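Local coordinates for protein T cell receptor gamma chain (Monodelphis domestica, PDB 7L15) that pairs with the mu chain to form the marsupial gamma mu T cell receptor, a surface receptor that probably takes part in antigen recognition, at the glycan on A:Asn200 and the interface of chains B and A. Sequence-based numbering; all coordinates share one arbitrary frame. Chains: chain A, T cell receptor gamma chain; chain B, T cell receptor mu chain.

Contact 1: the glycan on A:Asn200. Residues chain A 198-200, 220, 222. With NAG (2-acetamido-2-deoxy-beta-D-glucopyranose), chain C; NAG (2-acetamido-2-deoxy-beta-D-glucopyranose), chain D.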
ATOM      1  N   ARG A 198      14.975 -10.475 -22.360  1.00 91.07           N
ATOM      2  CA  ARG A 198      16.354 -10.933 -22.309  1.00 88.59           C
ATOM      3  C   ARG A 198      17.104 -10.399 -21.095  1.00 84.46           C
ATOM      4  O   ARG A 198      18.095 -11.012 -20.679  1.00 83.07           O
ATOM      5  CB  ARG A 198      17.087 -10.524 -23.598  1.00 92.12           C
ATOM      6  CG  ARG A 198      16.229 -10.631 -24.871  1.00 96.89           C
ATOM      7  CD  ARG A 198      17.066 -10.738 -26.153  1.00100.84           C
ATOM      8  NE  ARG A 198      18.177  -9.790 -26.192  1.00104.94           N
ATOM      9  CZ  ARG A 198      18.156  -8.626 -26.836  1.00108.44           C
ATOM     10  NH1 ARG A 198      17.072  -8.252 -27.508  1.00105.54           N
ATOM     11  NH2 ARG A 198      19.225  -7.836 -26.808  1.00110.66           N
ATOM     12  N   LYS A 199      16.647  -9.293 -20.508  1.00 79.79           N
ATOM     13  CA  LYS A 199      17.321  -8.698 -19.360  1.00 77.69           C
ATOM     14  C   LYS A 199      17.079  -9.514 -18.092  1.00 76.20           C
ATOM     15  O   LYS A 199      16.150 -10.322 -17.994  1.00 68.27           O
ATOM     16  CB  LYS A 199      16.854  -7.257 -19.139  1.00 74.47           C
ATOM     17  N   ASN A 200      17.941  -9.287 -17.110  1.00 79.56           N
ATOM     18  CA  ASN A 200      17.882 -10.002 -15.847  1.00 71.92           C
ATOM     19  C   ASN A 200      17.012  -9.251 -14.852  1.00 60.74           C
ATOM     20  O   ASN A 200      17.075  -8.024 -14.749  1.00 64.25           O
ATOM     21  CB  ASN A 200      19.282 -10.193 -15.275  1.00 76.76           C
ATOM     22  CG  ASN A 200      20.075 -11.219 -16.034  1.00 92.25           C
ATOM     23  OD1 ASN A 200      19.517 -12.021 -16.787  1.00 83.14           O
ATOM     24  ND2 ASN A 200      21.386 -11.208 -15.839  1.00120.72           N
ATOM     25  N   SER A 220      16.927 -15.062 -14.746  1.00 69.68           N
ATOM     26  CA  SER A 220      17.955 -14.756 -15.733  1.00 87.25           C
ATOM     27  C   SER A 220      17.927 -15.796 -16.844  1.00 98.95           C
ATOM     28  O   SER A 220      17.333 -16.870 -16.707  1.00 96.82           O
ATOM     29  CB  SER A 220      19.343 -14.691 -15.086  1.00 94.03           C
ATOM     30  OG  SER A 220      19.656 -15.896 -14.406  1.00 92.68           O
ATOM     31  N   VAL A 222      20.461 -17.679 -18.800  1.00130.90           N
ATOM     32  CA  VAL A 222      21.261 -18.900 -18.567  1.00136.06           C
ATOM     33  C   VAL A 222      20.666 -20.201 -19.123  1.00134.96           C
ATOM     34  O   VAL A 222      20.605 -20.410 -20.336  1.00133.38           O
ATOM     35  CB  VAL A 222      21.546 -19.076 -17.054  1.00136.55           C
ATOM     36  CG1 VAL A 222      22.437 -17.960 -16.537  1.00135.68           C
ATOM     37  CG2 VAL A 222      20.257 -19.112 -16.272  1.00134.60           C
TER
HETATM   38  C1  NAG C   1      22.217 -12.168 -16.518  1.00101.49           C
HETATM   39  C2  NAG C   1      22.974 -11.603 -17.715  1.00106.58           C
HETATM   40  C3  NAG C   1      23.720 -12.724 -18.430  1.00113.89           C
HETATM   41  C4  NAG C   1      24.607 -13.484 -17.449  1.00121.47           C
HETATM   42  C5  NAG C   1      23.808 -13.925 -16.217  1.00119.56           C
HETATM   43  C6  NAG C   1      24.675 -14.529 -15.132  1.00121.81           C
HETATM   44  C7  NAG C   1      22.209  -9.624 -18.942  1.00104.78           C
HETATM   45  C8  NAG C   1      21.188  -9.065 -19.892  1.00 99.28           C
HETATM   46  N2  NAG C   1      22.075 -10.917 -18.629  1.00104.25           N
HETATM   47  O3  NAG C   1      24.505 -12.168 -19.478  1.00115.70           O
HETATM   48  O4  NAG C   1      25.146 -14.642 -18.080  1.00129.14           O
HETATM   49  O5  NAG C   1      23.136 -12.801 -15.626  1.00114.20           O
HETATM   50  O6  NAG C   1      23.913 -14.842 -13.973  1.00121.01           O
HETATM   51  O7  NAG C   1      23.117  -8.935 -18.481  1.00107.89           O
HETATM   52  C1  NAG D   2      26.554 -14.468 -18.355  1.00128.77           C
HETATM   53  C2  NAG D   2      27.264 -15.836 -18.346  1.00124.20           C
HETATM   54  C3  NAG D   2      28.738 -15.682 -18.733  1.00130.01           C
HETATM   55  C4  NAG D   2      28.879 -14.912 -20.042  1.00131.25           C
HETATM   56  C5  NAG D   2      28.149 -13.575 -19.936  1.00121.50           C
HETATM   57  C6  NAG D   2      28.179 -12.775 -21.219  1.00108.51           C
HETATM   58  C7  NAG D   2      26.208 -17.380 -16.743  1.00104.89           C
HETATM   59  C8  NAG D   2      26.252 -17.934 -15.349  1.00 99.99           C
HETATM   60  N2  NAG D   2      27.148 -16.477 -17.044  1.00113.92           N
HETATM   61  O3  NAG D   2      29.338 -16.969 -18.848  1.00131.04           O
HETATM   62  O4  NAG D   2      30.253 -14.686 -20.342  1.00135.15           O
HETATM   63  O5  NAG D   2      26.767 -13.813 -19.628  1.00126.08           O
HETATM   64  O6  NAG D   2      27.816 -11.421 -20.985  1.00103.01           O
HETATM   65  O7  NAG D   2      25.360 -17.734 -17.558  1.00103.65           O
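Two covalent bonds hold ND2, the side-chain amide nitrogen of A:Asn200: one to its own amide carbon CG, the other, 1.4 Å long, to the anomeric carbon C1 of the chain C NAG. This is an N-glycosylation site, the Asn-Leu-Thr sequon of the constant immunoglobulin domain, and asparagine suits it because its amide nitrogen is the atom that the N-glycosylation machinery modifies. The side chain leaves the backbone with CG anti to the carbonyl carbon and beside the backbone N (chi1 -73°). The conjugated amide resists twisting about CG-ND2 and so stiffens the base of the glycan.

The first sugar lies with its acetamide turned back towards the chain. Its methyl carbon C8 comes 3.9 Å from CA of A:Lys199 and 3.7 Å from the backbone carbonyl O of A:Arg198, so both residues face the sugar with their main chain; the A:Lys199 side chain is not fully modelled. Beside the linkage itself, CB of A:Ser220 comes 4.1 Å from C1 of the chain C NAG, a small side chain that can sit close to the linkage without crowding it. About 116 of the 283 Å² of this NAG is hidden by protein.

The chain D NAG is joined through O4 of the first, the beta-1,4 linkage of the chitobiose core. Across that bridge hydroxyl O3 of the chain C NAG donates a hydrogen bond of 2.8 Å to ring oxygen O5 of the chain D NAG, limiting rotation between the rings. Branched A:Val222, the last modelled residue of the chain, offers methyl CG1 to the acetamide carbonyl carbon C7 of the chain D NAG at 3.8 Å. Protein hides merely 25 of the 299 Å² of this NAG.

Contact 2: the interface of chains B and A. Residues chain B 53, 104, 120-122; chain A 40, 44-46.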
ATOM      1  N   TRP B  53      -2.941   9.197   2.232  1.00 35.35           N
ATOM      2  CA  TRP B  53      -2.635   7.969   2.966  1.00 36.06           C
ATOM      3  C   TRP B  53      -3.098   6.798   2.110  1.00 41.66           C
ATOM      4  O   TRP B  53      -4.264   6.411   2.153  1.00 47.47           O
ATOM      5  CB  TRP B  53      -3.320   7.936   4.345  1.00 35.63           C
ATOM      6  CG  TRP B  53      -2.754   8.907   5.321  1.00 40.95           C
ATOM      7  CD1 TRP B  53      -2.743  10.265   5.216  1.00 40.96           C
ATOM      8  CD2 TRP B  53      -2.134   8.596   6.569  1.00 35.47           C
ATOM      9  NE1 TRP B  53      -2.145  10.825   6.325  1.00 37.55           N
ATOM     10  CE2 TRP B  53      -1.767   9.817   7.170  1.00 41.30           C
ATOM     11  CE3 TRP B  53      -1.858   7.404   7.236  1.00 38.86           C
ATOM     12  CZ2 TRP B  53      -1.130   9.876   8.390  1.00 35.51           C
ATOM     13  CZ3 TRP B  53      -1.235   7.459   8.444  1.00 44.59           C
ATOM     14  CH2 TRP B  53      -0.870   8.690   9.016  1.00 46.05           C
ATOM     15  N   HIS B 104      -6.632  13.061   3.410  1.00 34.81           N
ATOM     16  CA  HIS B 104      -6.822  13.673   4.715  1.00 35.27           C
ATOM     17  C   HIS B 104      -6.508  15.159   4.647  1.00 42.34           C
ATOM     18  O   HIS B 104      -5.495  15.562   4.072  1.00 43.54           O
ATOM     19  CB  HIS B 104      -5.932  13.014   5.771  1.00 35.58           C
ATOM     20  CG  HIS B 104      -6.318  11.607   6.088  1.00 36.20           C
ATOM     21  ND1 HIS B 104      -7.118  11.282   7.161  1.00 35.99           N
ATOM     22  CD2 HIS B 104      -6.037  10.441   5.459  1.00 35.38           C
ATOM     23  CE1 HIS B 104      -7.288   9.972   7.196  1.00 43.35           C
ATOM     24  NE2 HIS B 104      -6.642   9.438   6.176  1.00 37.35           N
ATOM     25  N   PHE B 120      -5.311  15.301  12.017  1.00 46.82           N
ATOM     26  CA  PHE B 120      -5.951  14.827  10.799  1.00 44.48           C
ATOM     27  C   PHE B 120      -7.443  14.610  11.027  1.00 43.48           C
ATOM     28  O   PHE B 120      -7.879  14.293  12.135  1.00 44.71           O
ATOM     29  CB  PHE B 120      -5.337  13.506  10.316  1.00 38.14           C
ATOM     30  CG  PHE B 120      -3.905  13.612   9.834  1.00 41.71           C
ATOM     31  CD1 PHE B 120      -3.623  13.991   8.529  1.00 42.20           C
ATOM     32  CD2 PHE B 120      -2.851  13.278  10.663  1.00 44.37           C
ATOM     33  CE1 PHE B 120      -2.325  14.068   8.078  1.00 41.06           C
ATOM     34  CE2 PHE B 120      -1.535  13.348  10.207  1.00 38.68           C
ATOM     35  CZ  PHE B 120      -1.280  13.745   8.918  1.00 42.20           C
ATOM     36  N   GLY B 121      -8.233  14.770   9.965  1.00 47.31           N
ATOM     37  CA  GLY B 121      -9.609  14.320   9.982  1.00 43.35           C
ATOM     38  C   GLY B 121      -9.709  12.855   9.597  1.00 41.47           C
ATOM     39  O   GLY B 121      -8.713  12.169   9.376  1.00 40.88           O
ATOM     40  N   LEU B 122     -10.952  12.374   9.506  1.00 42.35           N
ATOM     41  CA  LEU B 122     -11.173  10.990   9.105  1.00 31.23           C
ATOM     42  C   LEU B 122     -10.729  10.739   7.676  1.00 40.68           C
ATOM     43  O   LEU B 122     -10.397   9.599   7.328  1.00 37.40           O
ATOM     44  CB  LEU B 122     -12.647  10.615   9.266  1.00 36.98           C
ATOM     45  CG  LEU B 122     -13.078  10.616  10.737  1.00 49.46           C
ATOM     46  CD1 LEU B 122     -14.584  10.638  10.868  1.00 46.31           C
ATOM     47  CD2 LEU B 122     -12.500   9.393  11.434  1.00 59.60           C
TER
ATOM     48  N   SER A  40      -2.371   4.860  12.856  1.00 37.38           N
ATOM     49  CA  SER A  40      -3.525   4.834  11.983  1.00 39.01           C
ATOM     50  C   SER A  40      -4.352   3.589  12.275  1.00 40.45           C
ATOM     51  O   SER A  40      -3.822   2.473  12.250  1.00 40.44           O
ATOM     52  CB  SER A  40      -3.066   4.847  10.535  1.00 41.36           C
ATOM     53  OG  SER A  40      -4.128   4.526   9.689  1.00 47.91           O
ATOM     54  N   ARG A  44     -10.681   5.517  12.046  1.00 40.38           N
ATOM     55  CA  ARG A  44     -10.290   6.587  12.950  1.00 43.13           C
ATOM     56  C   ARG A  44      -9.384   7.573  12.230  1.00 41.37           C
ATOM     57  O   ARG A  44      -8.709   7.229  11.259  1.00 38.99           O
ATOM     58  CB  ARG A  44      -9.544   6.053  14.181  1.00 40.57           C
ATOM     59  CG  ARG A  44     -10.240   4.889  14.895  1.00 45.19           C
ATOM     60  CD  ARG A  44     -11.558   5.319  15.560  1.00 39.76           C
ATOM     61  NE  ARG A  44     -12.117   4.213  16.321  1.00 38.93           N
ATOM     62  CZ  ARG A  44     -11.835   3.971  17.593  1.00 43.14           C
ATOM     63  NH1 ARG A  44     -11.010   4.790  18.255  1.00 43.28           N
ATOM     64  NH2 ARG A  44     -12.381   2.921  18.204  1.00 37.26           N
ATOM     65  N   ALA A  45      -9.324   8.799  12.759  1.00 38.83           N
ATOM     66  CA  ALA A  45      -8.339   9.748  12.264  1.00 40.32           C
ATOM     67  C   ALA A  45      -6.949   9.305  12.688  1.00 35.64           C
ATOM     68  O   ALA A  45      -6.741   8.976  13.862  1.00 35.12           O
ATOM     69  CB  ALA A  45      -8.609  11.150  12.796  1.00 46.15           C
ATOM     70  N   PRO A  46      -5.975   9.279  11.780  1.00 34.46           N
ATOM     71  CA  PRO A  46      -4.591   9.069  12.221  1.00 34.86           C
ATOM     72  C   PRO A  46      -4.215  10.156  13.215  1.00 37.28           C
ATOM     73  O   PRO A  46      -4.705  11.281  13.146  1.00 38.49           O
ATOM     74  CB  PRO A  46      -3.769   9.160  10.929  1.00 39.61           C
ATOM     75  CG  PRO A  46      -4.705   9.682   9.879  1.00 43.97           C
ATOM     76  CD  PRO A  46      -6.113   9.388  10.321  1.00 34.30           C
TER
HETATM   77  O   HOH W   1      -5.039  13.749  14.219  1.00 43.99           O
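The loop between strands 34-40 and 47-53 of the gamma variable domain packs here against the Phe-Gly-X-Gly motif of the mu chain, whose first three residues are B:Phe120, B:Gly121 and B:Leu122. A:Pro46 is the plug: a compact, rigid, apolar ring that enters among three aromatic side chains. B:Trp53, B:His104 and B:Phe120 all have CG anti to the carbonyl carbon and beside the backbone N (chi1 near -70°), which turns their rings to the proline. Its CB stands over one face of the six-membered ring of B:Trp53, 3.9 Å from the centroid, in a CH-pi contact made tip to tip. The next ring carbon, CG, lies 3.7 Å above the plane of the B:His104 imidazole, offset towards its rim, while CD of A:Pro46 approaches CE1 of B:His104 at 3.4 Å. B:Phe120 crosses the proline at about a right angle and touches CG with its CB. One face of the phenyl ring takes CZ2 of B:Trp53, so the aromatics buttress one another.

The histidine is fixed by more than packing. ND1 of B:His104 donates a hydrogen bond of 2.9 Å to the carbonyl O of B:Gly121; the oxygen sits in the imidazole plane, but the donor stands 40° out of the carbonyl plane. An aromatic ring with a polar edge can thus hold the backbone at B:Gly121 while giving the proline a flat surface.

Beside the proline, the methyl CB of A:Ala45 presses against the carbonyl O of B:Phe120, 3.3 Å away; a small residue lets the two backbones come this close. Apolar B:Leu122 brings methyl CD2 to the peptide joining A:Arg44 to A:Ala45, 3.5 Å from N of A:Ala45. Small A:Ser40 can bring its CB to the tryptophan rim at CZ3. A water 2.7 Å from the backbone N of B:Phe120 also binds the carbonyl O of A:Pro46. The patch joins the two variable domains and would help set their relative orientation in the gamma mu heterodimer.

Contact 1 and contact 2 lie about 44 Å apart, measured between the centres of their C-alpha atoms, and share no residue or secondary-structure element; the gamma chain is their common thread. Contact 2 belongs to the variable domain and faces the mu chain, whereas contact 1 belongs to the constant domain and carries its sugars outwards in the other half of the receptor. No mu-chain residue takes part in contact 1. The glycan can therefore occupy the outer surface without touching the pairing of variable domains, and it may shield the part of the ectodomain that lies towards the membrane.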